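Long-range contact in TgTwinScan_2721 - E2 domain (Toxoplasma gondii, PDB 2F4Z), which probably accepts activated ubiquitin or a ubiquitin-like protein from an E1 enzyme and helps pass it to targets, as other E2 enzymes do: residues 36-47 with 139-147. Sequence-based numbering, arbitrary orientation.
Sequences RLLKELADIQQL and SPALTIRTA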
loop_
_atom_site.group_PDB
_atom_site.type_symbol
_atom_site.label_atom_id
_atom_site.label_comp_id
_atom_site.label_asym_id
_atom_site.label_seq_id
_atom_site.Cartn_x
_atom_site.Cartn_y
_atom_site.Cartn_z
ATOM N N ARG A 36 0.985 3.069 15.989
ATOM C CA ARG A 36 0.630 2.750 14.599
ATOM C C ARG A 36 -0.887 2.657 14.409
ATOM O O ARG A 36 -1.453 3.288 13.508
ATOM C CB ARG A 36 1.267 1.443 14.098
ATOM C CG ARG A 36 0.860 1.247 12.619
ATOM C CD ARG A 36 1.406 0.013 12.026
ATOM N NE ARG A 36 0.709 -0.370 10.786
ATOM C CZ ARG A 36 1.308 -0.802 9.671
ATOM N NH1 ARG A 36 2.626 -0.820 9.576
ATOM N NH2 ARG A 36 0.589 -1.238 8.635
ATOM N N LEU A 37 -1.537 1.911 15.296
ATOM C CA LEU A 37 -2.961 1.681 15.149
ATOM C C LEU A 37 -3.764 2.984 15.294
ATOM O O LEU A 37 -4.660 3.277 14.461
ATOM C CB LEU A 37 -3.434 0.557 16.093
ATOM C CG LEU A 37 -3.169 -0.896 15.677
ATOM C CD1 LEU A 37 -3.607 -1.859 16.780
ATOM C CD2 LEU A 37 -3.983 -1.184 14.407
ATOM N N LEU A 38 -3.367 3.826 16.259
ATOM C CA LEU A 38 -3.970 5.184 16.420
ATOM C C LEU A 38 -3.780 6.125 15.214
ATOM O O LEU A 38 -4.693 6.852 14.822
ATOM C CB LEU A 38 -3.488 5.852 17.726
ATOM C CG LEU A 38 -4.205 5.233 18.933
ATOM C CD1 LEU A 38 -3.458 5.527 20.221
ATOM C CD2 LEU A 38 -5.651 5.726 18.971
ATOM N N LYS A 39 -2.611 6.088 14.598
ATOM C CA LYS A 39 -2.343 6.889 13.429
ATOM C C LYS A 39 -3.069 6.361 12.205
ATOM O O LYS A 39 -3.516 7.172 11.388
ATOM C CB LYS A 39 -0.856 6.944 13.144
ATOM C CG LYS A 39 -0.574 7.591 11.787
ATOM C CD LYS A 39 0.596 8.516 11.787
ATOM C CE LYS A 39 0.605 9.266 10.434
ATOM N NZ LYS A 39 0.575 8.301 9.240
ATOM N N GLU A 40 -3.169 5.022 12.052
ATOM C CA GLU A 40 -4.049 4.456 11.046
ATOM C C GLU A 40 -5.465 4.965 11.168
ATOM O O GLU A 40 -6.019 5.444 10.210
ATOM C CB GLU A 40 -4.029 2.909 11.046
ATOM C CG GLU A 40 -2.756 2.393 10.456
ATOM C CD GLU A 40 -2.885 0.960 9.950
ATOM O OE1 GLU A 40 -3.888 0.719 9.282
ATOM O OE2 GLU A 40 -2.036 0.089 10.262
ATOM N N LEU A 41 -6.035 4.856 12.351
ATOM C CA LEU A 41 -7.367 5.414 12.621
ATOM C C LEU A 41 -7.544 6.904 12.266
ATOM O O LEU A 41 -8.493 7.299 11.555
ATOM C CB LEU A 41 -7.726 5.096 14.074
ATOM C CG LEU A 41 -9.166 5.111 14.537
ATOM C CD1 LEU A 41 -10.070 4.353 13.584
ATOM C CD2 LEU A 41 -9.130 4.440 15.887
ATOM N N ALA A 42 -6.616 7.735 12.731
ATOM C CA ALA A 42 -6.570 9.140 12.341
ATOM C C ALA A 42 -6.495 9.359 10.837
ATOM O O ALA A 42 -7.185 10.236 10.308
ATOM C CB ALA A 42 -5.371 9.846 13.030
ATOM N N ASP A 43 -5.620 8.643 10.121
ATOM C CA ASP A 43 -5.551 8.885 8.685
ATOM C C ASP A 43 -6.831 8.407 8.018
ATOM O O ASP A 43 -7.315 9.045 7.088
ATOM C CB ASP A 43 -4.285 8.276 8.035
ATOM C CG ASP A 43 -2.976 8.863 8.626
ATOM O OD1 ASP A 43 -2.991 9.942 9.253
ATOM O OD2 ASP A 43 -1.921 8.227 8.514
ATOM N N ILE A 44 -7.423 7.314 8.504
ATOM C CA ILE A 44 -8.656 6.847 7.886
ATOM C C ILE A 44 -9.696 8.020 7.929
ATOM O O ILE A 44 -10.316 8.365 6.918
ATOM C CB ILE A 44 -9.232 5.533 8.538
ATOM C CG1 ILE A 44 -8.396 4.337 8.163
ATOM C CG2 ILE A 44 -10.672 5.288 8.057
ATOM C CD1 ILE A 44 -8.624 3.090 9.016
ATOM N N GLN A 45 -9.852 8.638 9.095
ATOM C CA GLN A 45 -10.791 9.764 9.253
ATOM C C GLN A 45 -10.419 10.989 8.431
ATOM O O GLN A 45 -11.279 11.617 7.822
ATOM C CB GLN A 45 -10.906 10.183 10.716
ATOM C CG GLN A 45 -11.371 11.637 10.843
ATOM C CD GLN A 45 -12.223 11.848 12.034
ATOM O OE1 GLN A 45 -13.369 11.365 12.088
ATOM N NE2 GLN A 45 -11.681 12.567 13.020
ATOM N N GLN A 46 -9.145 11.337 8.430
ATOM C CA GLN A 46 -8.671 12.487 7.676
ATOM C C GLN A 46 -8.971 12.349 6.154
ATOM O O GLN A 46 -9.222 13.358 5.486
ATOM C CB GLN A 46 -7.191 12.716 8.002
ATOM C CG GLN A 46 -6.351 13.445 6.970
ATOM C CD GLN A 46 -5.009 12.749 6.769
ATOM O OE1 GLN A 46 -4.219 12.614 7.725
ATOM N NE2 GLN A 46 -4.753 12.269 5.535
ATOM N N LEU A 47 -9.026 11.108 5.635
ATOM C CA LEU A 47 -9.265 10.860 4.187
ATOM C C LEU A 47 -10.732 10.836 3.725
ATOM O O LEU A 47 -11.666 11.122 4.486
ATOM C CB LEU A 47 -8.551 9.585 3.710
ATOM C CG LEU A 47 -7.124 9.454 3.119
ATOM C CD1 LEU A 47 -6.595 10.676 2.282
ATOM C CD2 LEU A 47 -6.103 9.008 4.157
ATOM N N SER A 139 1.203 -7.355 3.645
ATOM C CA SER A 139 2.530 -6.886 4.118
ATOM C C SER A 139 2.317 -5.843 5.236
ATOM O O SER A 139 1.315 -5.154 5.244
ATOM C CB SER A 139 3.259 -6.211 2.959
ATOM O OG SER A 139 4.194 -5.256 3.419
ATOM N N PRO A 140 3.255 -5.740 6.200
ATOM C CA PRO A 140 3.196 -4.611 7.173
ATOM C C PRO A 140 3.228 -3.224 6.544
ATOM O O PRO A 140 2.810 -2.260 7.214
ATOM C CB PRO A 140 4.437 -4.819 8.097
ATOM C CG PRO A 140 5.230 -5.858 7.479
ATOM C CD PRO A 140 4.423 -6.616 6.417
ATOM N N ALA A 141 3.712 -3.101 5.305
ATOM C CA ALA A 141 3.660 -1.817 4.590
ATOM C C ALA A 141 2.243 -1.411 4.186
ATOM O O ALA A 141 2.038 -0.253 3.785
ATOM C CB ALA A 141 4.543 -1.837 3.336
ATOM N N LEU A 142 1.271 -2.352 4.253
ATOM C CA LEU A 142 -0.140 -2.032 3.917
ATOM C C LEU A 142 -0.885 -1.560 5.164
ATOM O O LEU A 142 -0.396 -1.647 6.311
ATOM C CB LEU A 142 -0.872 -3.249 3.275
ATOM C CG LEU A 142 -0.280 -3.688 1.890
ATOM C CD1 LEU A 142 -0.608 -5.139 1.648
ATOM C CD2 LEU A 142 -0.733 -2.809 0.701
ATOM N N THR A 143 -2.119 -1.146 4.981
ATOM C CA THR A 143 -2.855 -0.621 6.121
ATOM C C THR A 143 -4.223 -1.262 6.124
ATOM O O THR A 143 -4.639 -1.806 5.109
ATOM C CB THR A 143 -3.009 0.904 5.985
ATOM O OG1 THR A 143 -3.790 1.186 4.820
ATOM C CG2 THR A 143 -1.618 1.556 5.831
ATOM N N ILE A 144 -4.891 -1.203 7.271
ATOM C CA ILE A 144 -6.338 -1.521 7.371
ATOM C C ILE A 144 -7.176 -0.803 6.282
ATOM O O ILE A 144 -8.058 -1.404 5.659
ATOM C CB ILE A 144 -6.834 -1.228 8.807
ATOM C CG1 ILE A 144 -6.222 -2.261 9.781
ATOM C CG2 ILE A 144 -8.351 -1.246 8.905
ATOM C CD1 ILE A 144 -6.053 -1.763 11.167
ATOM N N ARG A 145 -6.891 0.474 6.031
ATOM C CA ARG A 145 -7.531 1.195 4.902
ATOM C C ARG A 145 -7.443 0.605 3.488
ATOM O O ARG A 145 -8.442 0.557 2.758
ATOM C CB ARG A 145 -7.033 2.636 4.820
ATOM C CG ARG A 145 -7.940 3.459 3.885
ATOM C CD ARG A 145 -7.734 4.985 4.135
ATOM N NE ARG A 145 -8.767 5.707 3.403
ATOM C CZ ARG A 145 -8.645 6.147 2.153
ATOM N NH1 ARG A 145 -7.518 5.980 1.489
ATOM N NH2 ARG A 145 -9.650 6.785 1.579
ATOM N N THR A 146 -6.239 0.248 3.073
ATOM C CA THR A 146 -6.020 -0.490 1.826
ATOM C C THR A 146 -6.799 -1.824 1.847
ATOM O O THR A 146 -7.327 -2.179 0.846
ATOM C CB THR A 146 -4.503 -0.700 1.490
ATOM O OG1 THR A 146 -3.926 -1.553 2.492
ATOM C CG2 THR A 146 -3.743 0.607 1.568
ATOM N N ALA A 147 -6.909 -2.524 2.989
ATOM C CA ALA A 147 -7.801 -3.701 3.054
ATOM C C ALA A 147 -9.275 -3.371 2.797
ATOM O O ALA A 147 -9.883 -4.050 1.969
ATOM C CB ALA A 147 -7.619 -4.540 4.348
HETATM O O HOH W 1 -5.669 2.235 8.045
HETATM O O HOH W 2 -10.807 6.814 4.747
#
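Two guanidinium groups meet the partner segment in contrasting ways. That of Arg36 works through its edge, with Pro140 O and Leu142 O across the contact and Glu40 OE2 from its own helix all near its plane, whereas that of Arg145 offers a face, with Leu47 CG 3.7 Å above its plane and over its centre. Arg36 reaches across because CG stands anti to the backbone N (chi1 -178°) and the chain runs extended to NE. Its NH1 and NH2 then grip Pro140 O end-on, each nitrogen 2.8 Å from that oxygen. At the NE/NH2 edge, NE makes a salt bridge to Glu40 OE2 at 2.8 Å, met on the anti side of the carboxylate; the same OE2 is also hydrogen-bonded to Tyr104 OH.

Glu40 OE1 faces the start of helix 144-156. It accepts from Ile144 N at 3.0 Å, on its syn side, and from a water that in turn accepts from Arg145 N. Thr143, the N-cap, closes the same turn, its OG1 accepting from Thr146 N. Next to these polar contacts Leu37 CD2 touches Ile144 CD1 at 3.9 Å, and Trp77 packs against both residues as well as Ile44, joining the N-terminal helix of the E2 fold to its central helix beside the sheet. A buried carboxylate shared among an arginine, a tyrosine hydroxyl and the first amide of a helix, with a water linking it to the next, would probably stay ionised, its charge suited to the helix dipole.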